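Local coordinates for protein putative tagatose-6-phosphate ketose/aldose isomerase (Escherichia coli, PDB 3C3J) that is a putative ketose/aldose isomerase by name, built from two SIS (sugar isomerase) domains, and its precise function is not established, at residues Y5-A10 with Q23-I28; W27-T32 with P162-D167; F197-D202 with P329-I334; A206-L211 with F342-Q347. All blocks are in the same frame, centred on the assembly; numbering follows the deposited sequence.

Contact 1: Y5-A10 with Q23-I28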
# COMPACT_ATOMS: atom_id res chain seq x y z
N TYR A 5 -5.31 -3.13 34.86
CA TYR A 5 -5.92 -3.30 33.55
C TYR A 5 -6.82 -4.53 33.45
O TYR A 5 -6.87 -5.23 32.42
CB TYR A 5 -4.81 -3.38 32.51
CG TYR A 5 -3.88 -2.21 32.55
CD1 TYR A 5 -4.31 -0.97 32.14
CD2 TYR A 5 -2.56 -2.35 32.97
CE1 TYR A 5 -3.45 0.12 32.15
CE2 TYR A 5 -1.70 -1.28 32.98
CZ TYR A 5 -2.15 -0.04 32.57
OH TYR A 5 -1.30 1.05 32.59
N THR A 6 -7.55 -4.81 34.53
CA THR A 6 -8.39 -5.99 34.56
C THR A 6 -9.55 -5.83 33.58
O THR A 6 -10.27 -4.81 33.59
CB THR A 6 -8.91 -6.28 35.99
OG1 THR A 6 -7.79 -6.38 36.88
CG2 THR A 6 -9.71 -7.56 36.00
N PRO A 7 -9.70 -6.79 32.66
CA PRO A 7 -10.80 -6.72 31.70
C PRO A 7 -12.17 -6.86 32.36
O PRO A 7 -12.31 -7.60 33.35
CB PRO A 7 -10.54 -7.92 30.79
CG PRO A 7 -9.15 -8.36 31.07
CD PRO A 7 -8.82 -7.96 32.43
N ALA A 8 -13.17 -6.18 31.82
CA ALA A 8 -14.56 -6.48 32.15
C ALA A 8 -14.91 -7.85 31.59
O ALA A 8 -14.15 -8.43 30.81
CB ALA A 8 -15.48 -5.40 31.57
N ALA A 9 -16.05 -8.40 32.00
CA ALA A 9 -16.49 -9.69 31.48
C ALA A 9 -16.72 -9.60 29.97
O ALA A 9 -17.19 -8.56 29.47
CB ALA A 9 -17.80 -10.10 32.18
N ALA A 10 -16.41 -10.67 29.26
CA ALA A 10 -16.66 -10.78 27.83
C ALA A 10 -18.08 -11.31 27.56
O ALA A 10 -18.28 -12.47 27.20
CB ALA A 10 -15.60 -11.65 27.15
N GLN A 23 -5.98 -6.47 25.98
CA GLN A 23 -4.87 -5.76 25.33
C GLN A 23 -4.03 -4.84 26.23
O GLN A 23 -2.80 -5.04 26.30
CB GLN A 23 -5.39 -5.03 24.11
CG GLN A 23 -5.53 -5.97 22.92
CD GLN A 23 -6.17 -5.29 21.74
OE1 GLN A 23 -7.31 -4.78 21.83
NE2 GLN A 23 -5.45 -5.23 20.63
N PRO A 24 -4.66 -3.86 26.92
CA PRO A 24 -3.84 -2.98 27.78
C PRO A 24 -2.95 -3.76 28.76
O PRO A 24 -1.75 -3.48 28.88
CB PRO A 24 -4.91 -2.10 28.49
CG PRO A 24 -6.03 -2.12 27.61
CD PRO A 24 -6.07 -3.45 26.96
N ARG A 25 -3.49 -4.81 29.37
CA ARG A 25 -2.73 -5.60 30.31
C ARG A 25 -1.61 -6.36 29.61
O ARG A 25 -0.50 -6.44 30.13
CB ARG A 25 -3.66 -6.60 31.00
CG ARG A 25 -3.02 -7.40 32.10
CD ARG A 25 -4.05 -8.11 32.87
NE ARG A 25 -4.73 -9.07 32.00
CZ ARG A 25 -5.76 -9.81 32.37
NH1 ARG A 25 -6.26 -9.70 33.58
NH2 ARG A 25 -6.29 -10.66 31.51
N ALA A 26 -1.92 -6.91 28.44
CA ALA A 26 -0.91 -7.65 27.66
C ALA A 26 0.26 -6.74 27.22
O ALA A 26 1.43 -7.16 27.24
CB ALA A 26 -1.58 -8.33 26.45
N TRP A 27 -0.05 -5.50 26.86
CA TRP A 27 0.97 -4.55 26.41
C TRP A 27 2.02 -4.32 27.49
O TRP A 27 3.22 -4.41 27.25
CB TRP A 27 0.34 -3.22 26.00
CG TRP A 27 -0.64 -3.34 24.89
CD1 TRP A 27 -0.76 -4.39 24.01
CD2 TRP A 27 -1.63 -2.39 24.50
NE1 TRP A 27 -1.74 -4.16 23.13
CE2 TRP A 27 -2.32 -2.94 23.40
CE3 TRP A 27 -2.01 -1.13 24.99
CZ2 TRP A 27 -3.37 -2.27 22.76
CZ3 TRP A 27 -3.07 -0.46 24.34
CH2 TRP A 27 -3.72 -1.02 23.25
N ILE A 28 1.55 -4.08 28.71
CA ILE A 28 2.44 -3.78 29.83
C ILE A 28 3.21 -5.04 30.28
O ILE A 28 4.38 -4.95 30.60
CB ILE A 28 1.68 -3.05 30.97
CG1 ILE A 28 1.09 -1.76 30.43
CG2 ILE A 28 2.62 -2.72 32.11
CD1 ILE A 28 2.08 -0.92 29.59
O HOH W 1 -6.48 -5.36 29.71
O HOH W 2 -5.47 -8.02 35.83
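Tyr5 and Arg25 bring the two backbones to 5.1 Å, CA to CA, where the irregular N-terminal segment 5-10 passes the first turn and a half of helix 23-49. Tyr5 CB packs on Arg25 CB at 3.7 Å, and its CG lies beside its own backbone N, anti to the carbonyl carbon (chi1 -55°). From there the ring runs out over the helix: CD1 meets Pro24 CB at 3.9 Å, while CE2, farther along, meets Ile28 CG1 at 3.8 Å, the tyrosine and isoleucine side chains crossing at about a right angle. One ring face has Pro24 O above it, toward the rim. The phenol oxygen goes beyond both segments to a hydrogen bond with Asp202 on helix 198-210, and the side chain also touches Ala201 there, so the tyrosine spans two helices. The contact is a case of an N-terminal arm folded back on a helix, here the long one that comes before strand 55-59 of the first parallel sheet. Arg25 turns the other way. Its chain bends at chi3 (63°), bringing NE round, and the guanidinium lies against Pro7, whose CD sits over one face, toward the rim, 3.3 Å from NH1. Water supplies the polar links across the contact. One molecule donates to Tyr5 O at 2.7 Å and accepts from Arg25 N, a helix N-H in the first turn; a second, in the guanidinium plane, accepts from Arg25 NH1 at 2.9 Å and is also hydrogen-bonded to Thr6 OG1.

Contact 2: W27-T32 with P162-D167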
# COMPACT_ATOMS: atom_id res chain seq x y z
N TRP A 27 -0.05 -5.50 26.86
CA TRP A 27 0.97 -4.55 26.41
C TRP A 27 2.02 -4.32 27.49
O TRP A 27 3.22 -4.41 27.25
CB TRP A 27 0.34 -3.22 26.00
CG TRP A 27 -0.64 -3.34 24.89
CD1 TRP A 27 -0.76 -4.39 24.01
CD2 TRP A 27 -1.63 -2.39 24.50
NE1 TRP A 27 -1.74 -4.16 23.13
CE2 TRP A 27 -2.32 -2.94 23.40
CE3 TRP A 27 -2.01 -1.13 24.99
CZ2 TRP A 27 -3.37 -2.27 22.76
CZ3 TRP A 27 -3.07 -0.46 24.34
CH2 TRP A 27 -3.72 -1.02 23.25
N ILE A 28 1.55 -4.08 28.71
CA ILE A 28 2.44 -3.78 29.83
C ILE A 28 3.21 -5.04 30.28
O ILE A 28 4.38 -4.95 30.60
CB ILE A 28 1.68 -3.05 30.97
CG1 ILE A 28 1.09 -1.76 30.43
CG2 ILE A 28 2.62 -2.72 32.11
CD1 ILE A 28 2.08 -0.92 29.59
N ARG A 29 2.57 -6.20 30.22
CA ARG A 29 3.22 -7.47 30.44
C ARG A 29 4.36 -7.66 29.45
O ARG A 29 5.46 -8.03 29.84
CB ARG A 29 2.21 -8.62 30.33
CG ARG A 29 1.53 -8.93 31.65
CD ARG A 29 0.28 -9.77 31.52
NE ARG A 29 0.42 -11.05 30.81
CZ ARG A 29 0.97 -12.15 31.31
NH1 ARG A 29 0.98 -13.26 30.58
NH2 ARG A 29 1.55 -12.15 32.50
N SER A 30 4.13 -7.34 28.17
CA SER A 30 5.19 -7.56 27.20
C SER A 30 6.37 -6.60 27.45
O SER A 30 7.54 -7.03 27.40
CB SER A 30 4.71 -7.41 25.76
OG SER A 30 5.73 -7.91 24.92
N LEU A 31 6.07 -5.33 27.70
CA LEU A 31 7.12 -4.30 27.90
C LEU A 31 7.91 -4.52 29.18
O LEU A 31 9.12 -4.30 29.21
CB LEU A 31 6.52 -2.89 27.84
CG LEU A 31 6.43 -2.28 26.42
CD1 LEU A 31 5.85 -3.26 25.39
CD2 LEU A 31 5.68 -0.94 26.40
N THR A 32 7.24 -4.98 30.24
CA THR A 32 7.96 -5.39 31.46
C THR A 32 8.85 -6.64 31.20
O THR A 32 9.96 -6.73 31.71
CB THR A 32 7.02 -5.51 32.73
OG1 THR A 32 6.07 -6.53 32.55
CG2 THR A 32 6.24 -4.25 32.93
N PRO A 162 3.39 -12.29 25.45
CA PRO A 162 2.66 -12.97 26.52
C PRO A 162 1.67 -14.01 25.98
O PRO A 162 1.10 -13.85 24.90
CB PRO A 162 1.95 -11.82 27.25
CG PRO A 162 2.82 -10.59 26.90
CD PRO A 162 3.21 -10.83 25.50
N ALA A 163 1.52 -15.09 26.73
CA ALA A 163 0.74 -16.25 26.30
C ALA A 163 -0.67 -15.91 25.85
O ALA A 163 -1.16 -16.49 24.88
CB ALA A 163 0.71 -17.29 27.39
N GLU A 164 -1.34 -14.97 26.53
CA GLU A 164 -2.72 -14.63 26.17
C GLU A 164 -2.87 -13.99 24.81
O GLU A 164 -3.98 -13.93 24.27
CB GLU A 164 -3.38 -13.73 27.22
CG GLU A 164 -2.87 -12.25 27.29
CD GLU A 164 -1.66 -12.06 28.18
OE1 GLU A 164 -0.89 -13.02 28.35
OE2 GLU A 164 -1.50 -10.93 28.73
N THR A 165 -1.77 -13.53 24.23
CA THR A 165 -1.81 -12.87 22.92
C THR A 165 -1.73 -13.85 21.75
O THR A 165 -1.76 -13.41 20.61
CB THR A 165 -0.72 -11.77 22.76
OG1 THR A 165 0.58 -12.39 22.65
CG2 THR A 165 -0.75 -10.80 23.93
N HIS A 166 -1.63 -15.16 22.00
CA HIS A 166 -1.76 -16.15 20.93
C HIS A 166 -3.26 -16.27 20.66
O HIS A 166 -3.91 -17.21 21.13
CB HIS A 166 -1.15 -17.49 21.32
CG HIS A 166 -1.06 -18.48 20.18
ND1 HIS A 166 -0.26 -19.60 20.24
CD2 HIS A 166 -1.63 -18.50 18.95
CE1 HIS A 166 -0.37 -20.29 19.11
NE2 HIS A 166 -1.20 -19.64 18.32
N ASP A 167 -3.80 -15.28 19.93
CA ASP A 167 -5.24 -15.11 19.77
C ASP A 167 -5.90 -16.35 19.19
O ASP A 167 -5.42 -16.92 18.19
CB ASP A 167 -5.56 -13.91 18.85
CG ASP A 167 -5.18 -12.56 19.45
OD1 ASP A 167 -5.25 -12.37 20.69
OD2 ASP A 167 -4.85 -11.66 18.64
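Arg29 and Glu164 meet tip to tip in a side-on, two-nitrogen salt bridge, the one direct polar link in an otherwise small surface contact. NE gives its hydrogen to OE2 at 2.8 Å, on the syn lone pair, and NH1 gives one to OE1 at 2.9 Å, also from the syn side. The guanidinium and carboxylate planes are 29° apart, nearly coplanar, and having one nitrogen on each oxygen limits how far either group can rotate. Both chains bend to get there: the arginine at chi3, and the glutamate at chi2 (-87°), which sets its CD. Beside the ion pair, Pro162 supplies the apolar half of the contact. Its CB approaches Arg29 NH1 at 3.8 Å as the two side chains slide past each other in opposite directions, and its CD rests on Ser30 CB at 3.7 Å. In the fold, helix 23-49 packs beside the short 3-10 turn 163-165, which follows strand 159-160, an outermost strand within this chain of the first SIS-type parallel sheet. Leading into that turn, Pro162 O accepts from both Thr165 N and Thr165 OG1, the latter at 2.7 Å. On the more buried side, Ser30 OG bonds to Ser182 of helix 174-187.

Contact 3: F197-D202 with P329-I334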
# COMPACT_ATOMS: atom_id res chain seq x y z
N PHE A 197 4.49 3.85 28.14
CA PHE A 197 3.39 3.16 27.48
C PHE A 197 2.23 2.88 28.40
O PHE A 197 1.14 2.60 27.93
CB PHE A 197 3.85 1.87 26.79
CG PHE A 197 3.03 1.50 25.58
CD1 PHE A 197 3.09 2.25 24.40
CD2 PHE A 197 2.15 0.40 25.62
CE1 PHE A 197 2.32 1.90 23.27
CE2 PHE A 197 1.38 0.06 24.49
CZ PHE A 197 1.46 0.80 23.33
N ARG A 198 2.44 2.97 29.71
CA ARG A 198 1.30 2.87 30.65
C ARG A 198 0.24 3.94 30.37
O ARG A 198 -0.93 3.72 30.63
CB ARG A 198 1.75 2.94 32.11
CG ARG A 198 2.48 1.70 32.55
CD ARG A 198 3.12 1.88 33.91
NE ARG A 198 4.06 0.80 34.17
CZ ARG A 198 3.74 -0.35 34.75
NH1 ARG A 198 2.49 -0.59 35.15
NH2 ARG A 198 4.68 -1.27 34.91
N ASP A 199 0.64 5.10 29.87
CA ASP A 199 -0.36 6.13 29.48
C ASP A 199 -1.21 5.64 28.31
O ASP A 199 -2.39 5.98 28.21
CB ASP A 199 0.31 7.46 29.12
CG ASP A 199 1.13 8.04 30.28
OD1 ASP A 199 0.79 7.76 31.45
OD2 ASP A 199 2.12 8.77 30.03
N VAL A 200 -0.61 4.85 27.42
CA VAL A 200 -1.33 4.34 26.24
C VAL A 200 -2.28 3.23 26.68
O VAL A 200 -3.45 3.22 26.30
CB VAL A 200 -0.34 3.89 25.11
CG1 VAL A 200 -1.10 3.37 23.89
CG2 VAL A 200 0.60 5.04 24.72
N ALA A 201 -1.77 2.31 27.50
CA ALA A 201 -2.58 1.25 28.09
C ALA A 201 -3.72 1.86 28.89
O ALA A 201 -4.84 1.42 28.77
CB ALA A 201 -1.70 0.33 28.98
N ASP A 202 -3.42 2.87 29.71
CA ASP A 202 -4.46 3.56 30.50
C ASP A 202 -5.58 4.17 29.62
O ASP A 202 -6.75 4.05 29.91
CB ASP A 202 -3.86 4.70 31.34
CG ASP A 202 -3.08 4.23 32.59
OD1 ASP A 202 -3.07 3.02 32.91
OD2 ASP A 202 -2.45 5.10 33.25
N PRO A 329 -9.11 12.02 27.95
CA PRO A 329 -7.98 12.91 28.19
C PRO A 329 -6.73 12.17 28.55
O PRO A 329 -6.79 11.17 29.28
CB PRO A 329 -8.45 13.77 29.38
CG PRO A 329 -9.91 13.71 29.33
CD PRO A 329 -10.22 12.31 28.88
N SER A 330 -5.61 12.65 28.03
CA SER A 330 -4.29 12.13 28.35
C SER A 330 -3.24 13.16 27.99
O SER A 330 -3.55 14.22 27.41
CB SER A 330 -4.01 10.86 27.55
OG SER A 330 -3.92 11.18 26.15
N ARG A 331 -1.99 12.83 28.26
CA ARG A 331 -0.88 13.61 27.71
C ARG A 331 -0.89 13.58 26.17
O ARG A 331 -1.64 12.80 25.56
CB ARG A 331 0.45 13.07 28.19
CG ARG A 331 0.72 11.63 27.70
CD ARG A 331 2.15 11.34 27.72
NE ARG A 331 2.43 9.91 27.59
CZ ARG A 331 2.69 9.29 26.43
NH1 ARG A 331 2.71 9.95 25.28
NH2 ARG A 331 2.96 8.00 26.44
N HIS A 332 -0.06 14.42 25.56
CA HIS A 332 0.07 14.39 24.09
C HIS A 332 0.62 13.02 23.70
O HIS A 332 1.56 12.54 24.34
CB HIS A 332 1.03 15.48 23.59
CG HIS A 332 1.21 15.47 22.11
ND1 HIS A 332 2.30 14.90 21.50
CD2 HIS A 332 0.42 15.92 21.11
CE1 HIS A 332 2.19 15.01 20.19
NE2 HIS A 332 1.06 15.64 19.92
N PHE A 333 -0.00 12.40 22.71
CA PHE A 333 0.46 11.15 22.13
C PHE A 333 1.00 11.45 20.72
O PHE A 333 0.44 12.27 19.99
CB PHE A 333 -0.70 10.15 21.95
CG PHE A 333 -1.06 9.35 23.18
CD1 PHE A 333 -0.81 9.82 24.47
CD2 PHE A 333 -1.76 8.14 23.04
CE1 PHE A 333 -1.18 9.08 25.58
CE2 PHE A 333 -2.17 7.41 24.13
CZ PHE A 333 -1.88 7.89 25.42
N ILE A 334 2.05 10.75 20.33
CA ILE A 334 2.50 10.78 18.95
C ILE A 334 1.66 9.78 18.13
O ILE A 334 0.88 8.99 18.69
CB ILE A 334 4.01 10.50 18.84
CG1 ILE A 334 4.37 9.11 19.37
CG2 ILE A 334 4.84 11.60 19.56
CD1 ILE A 334 5.87 8.73 19.18
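Arg331 reaches across to Asp199 with a chain extended from CG to NE. Its CB leaves the loop toward helix 198-210, with CG set between the backbone N and the carbonyl carbon (chi1 64°), in the plane of the Phe333 ring at its edge. CD then passes Asp199 OD2 at 3.5 Å. NE makes the salt bridge, a 2.7 Å hydrogen bond to the same OD2 that is fairly straight at 163°. The oxygen lies in the guanidinium plane and is met on its anti lone pair, and the carboxylate plane is turned 65° from the guanidinium. Beyond CZ, NH1 bonds back to His332 O at 3.0 Å and pairs with Glu337, while NH2 bonds to Thr196 O. These partners limit the rotation of the group, and Phe333 CE1 lies over the centre of one of its faces. The phenylalanine completes the contact: the ring turns its edge to Asp199 O, 3.4 Å from Phe333 CZ, and CE2 packs on Val200 CG2 at 3.7 Å. In this alpha/beta fold, the loop between strand 324-326 of the second SIS-type parallel sheet and helix 335-356 packs on the first turn of helix 198-210.

Contact 4: A206-L211 with F342-Q347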
# COMPACT_ATOMS: atom_id res chain seq x y z
N ALA A 206 -9.46 3.09 29.21
CA ALA A 206 -10.57 4.08 29.30
C ALA A 206 -11.52 4.04 28.08
O ALA A 206 -12.75 4.22 28.22
CB ALA A 206 -10.02 5.49 29.51
N ILE A 207 -10.95 3.82 26.89
CA ILE A 207 -11.74 3.72 25.67
C ILE A 207 -12.66 2.51 25.79
O ILE A 207 -13.88 2.62 25.63
CB ILE A 207 -10.87 3.63 24.38
CG1 ILE A 207 -10.17 4.98 24.11
CG2 ILE A 207 -11.74 3.21 23.18
CD1 ILE A 207 -9.04 4.96 23.07
N LEU A 208 -12.09 1.38 26.12
CA LEU A 208 -12.89 0.16 26.24
C LEU A 208 -13.98 0.33 27.31
O LEU A 208 -15.11 -0.05 27.10
CB LEU A 208 -11.98 -1.02 26.59
CG LEU A 208 -11.01 -1.46 25.49
CD1 LEU A 208 -10.18 -2.67 25.97
CD2 LEU A 208 -11.74 -1.75 24.15
N THR A 209 -13.62 0.90 28.45
CA THR A 209 -14.61 1.20 29.49
C THR A 209 -15.72 2.13 28.98
O THR A 209 -16.92 1.90 29.27
CB THR A 209 -13.92 1.80 30.73
OG1 THR A 209 -12.99 0.85 31.25
CG2 THR A 209 -14.94 2.14 31.79
N SER A 210 -15.34 3.13 28.21
CA SER A 210 -16.31 4.07 27.64
C SER A 210 -17.32 3.42 26.70
O SER A 210 -18.40 3.97 26.50
CB SER A 210 -15.60 5.22 26.91
OG SER A 210 -15.17 4.85 25.61
N LEU A 211 -16.98 2.27 26.13
CA LEU A 211 -17.86 1.53 25.24
C LEU A 211 -18.78 0.54 25.97
O LEU A 211 -19.59 -0.13 25.34
CB LEU A 211 -17.02 0.81 24.17
CG LEU A 211 -16.18 1.79 23.33
CD1 LEU A 211 -15.24 1.06 22.38
CD2 LEU A 211 -17.08 2.77 22.60
N PHE A 342 -6.99 4.26 18.15
CA PHE A 342 -7.90 4.12 17.00
C PHE A 342 -8.30 2.66 16.79
O PHE A 342 -9.47 2.38 16.54
CB PHE A 342 -7.27 4.67 15.73
CG PHE A 342 -7.00 6.15 15.76
CD1 PHE A 342 -8.02 7.06 16.04
CD2 PHE A 342 -5.73 6.65 15.51
CE1 PHE A 342 -7.77 8.43 16.07
CE2 PHE A 342 -5.46 8.01 15.53
CZ PHE A 342 -6.49 8.91 15.82
N LEU A 343 -7.34 1.75 16.92
CA LEU A 343 -7.60 0.34 16.77
C LEU A 343 -8.65 -0.20 17.75
O LEU A 343 -9.42 -1.08 17.39
CB LEU A 343 -6.29 -0.47 16.84
CG LEU A 343 -5.47 -0.38 15.54
CD1 LEU A 343 -4.13 -1.08 15.72
CD2 LEU A 343 -6.21 -0.91 14.28
N MSE A 344 -8.69 0.33 18.97
CA MSE A 344 -9.71 -0.07 19.96
C MSE A 344 -11.11 0.12 19.38
O MSE A 344 -11.95 -0.79 19.50
CB MSE A 344 -9.58 0.73 21.27
CG MSE A 344 -8.25 0.59 21.99
SE MSE A 344 -7.78 -1.30 22.47
CE MSE A 344 -6.63 -1.76 20.89
N TYR A 345 -11.36 1.26 18.73
CA TYR A 345 -12.65 1.53 18.10
C TYR A 345 -12.89 0.60 16.91
O TYR A 345 -13.96 0.02 16.81
CB TYR A 345 -12.82 3.00 17.71
CG TYR A 345 -12.76 3.95 18.88
CD1 TYR A 345 -13.88 4.18 19.67
CD2 TYR A 345 -11.58 4.64 19.17
CE1 TYR A 345 -13.81 5.04 20.76
CE2 TYR A 345 -11.51 5.50 20.24
CZ TYR A 345 -12.62 5.71 21.03
OH TYR A 345 -12.54 6.57 22.09
N ALA A 346 -11.89 0.47 16.02
CA ALA A 346 -12.02 -0.36 14.83
C ALA A 346 -12.28 -1.85 15.15
O ALA A 346 -13.11 -2.51 14.49
CB ALA A 346 -10.76 -0.21 13.95
N GLN A 347 -11.57 -2.38 16.14
CA GLN A 347 -11.72 -3.79 16.51
C GLN A 347 -13.11 -4.07 17.07
O GLN A 347 -13.79 -5.04 16.69
CB GLN A 347 -10.67 -4.21 17.53
CG GLN A 347 -9.23 -4.21 17.05
CD GLN A 347 -8.25 -4.34 18.23
OE1 GLN A 347 -8.63 -4.09 19.38
NE2 GLN A 347 -7.01 -4.70 17.94
O HOH W 3 -14.81 6.77 23.60
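Ile207 and Tyr345 form the tight part of this helix pair. The isoleucine methyl CG2 sits over one face of the ring, 3.7 Å from its centroid and 24° off the normal, a CH-pi contact displaced toward the phenol end, where CZ is 3.4 Å away. CG2, anti to the backbone N, is the branch set over the ring, and the two side chains cross at about a right angle. The other branch follows the same ring, CG1 coming to 3.5 Å of Tyr345 OH and CD1 to CE2. CG2 is shared, for it also meets Met344 CB at 3.8 Å. The flanks are looser: Leu208 CD2 stays 4.3 Å from SE of Met344, a selenomethionine, and Leu211 CD1 only brushes Tyr345 CD1. At the phenol end water takes over. A molecule in the plane of the ring is hydrogen-bonded to Tyr345 OH at 2.7 Å and donates to Ser210 OG, which itself gives its hydrogen to Ile207 O in the last turn of helix 198-210. The local axes approach to 9.9 Å and cross at -32°, running roughly parallel, a helix-on-helix packing that joins helix 198-210 to helix 335-356, the helix that follows the last strand of the second SIS-type sheet.

Overall arrangement
Three helices tie the four contacts together. Contacts 1 and 2 share Trp27 and Ile28 on helix 23-49 and have centres about 10 Å apart; contacts 3 and 4, about 14 Å apart, both use helix 198-210. Contacts 1 and 2 come first along the chain, while contacts 3 and 4 have alternating segments. The pairs also touch: Ile28 packs on Ala201, Trp27 on Phe197, and Trp27 on Met344 of helix 335-356. Contact 2 reaches the loop after the first parallel sheet, contacts 3 and 4 the loop and helix after the second. Helices 23-49 and 198-210, packed together, are thus placed to bridge the two SIS-type halves within one chain.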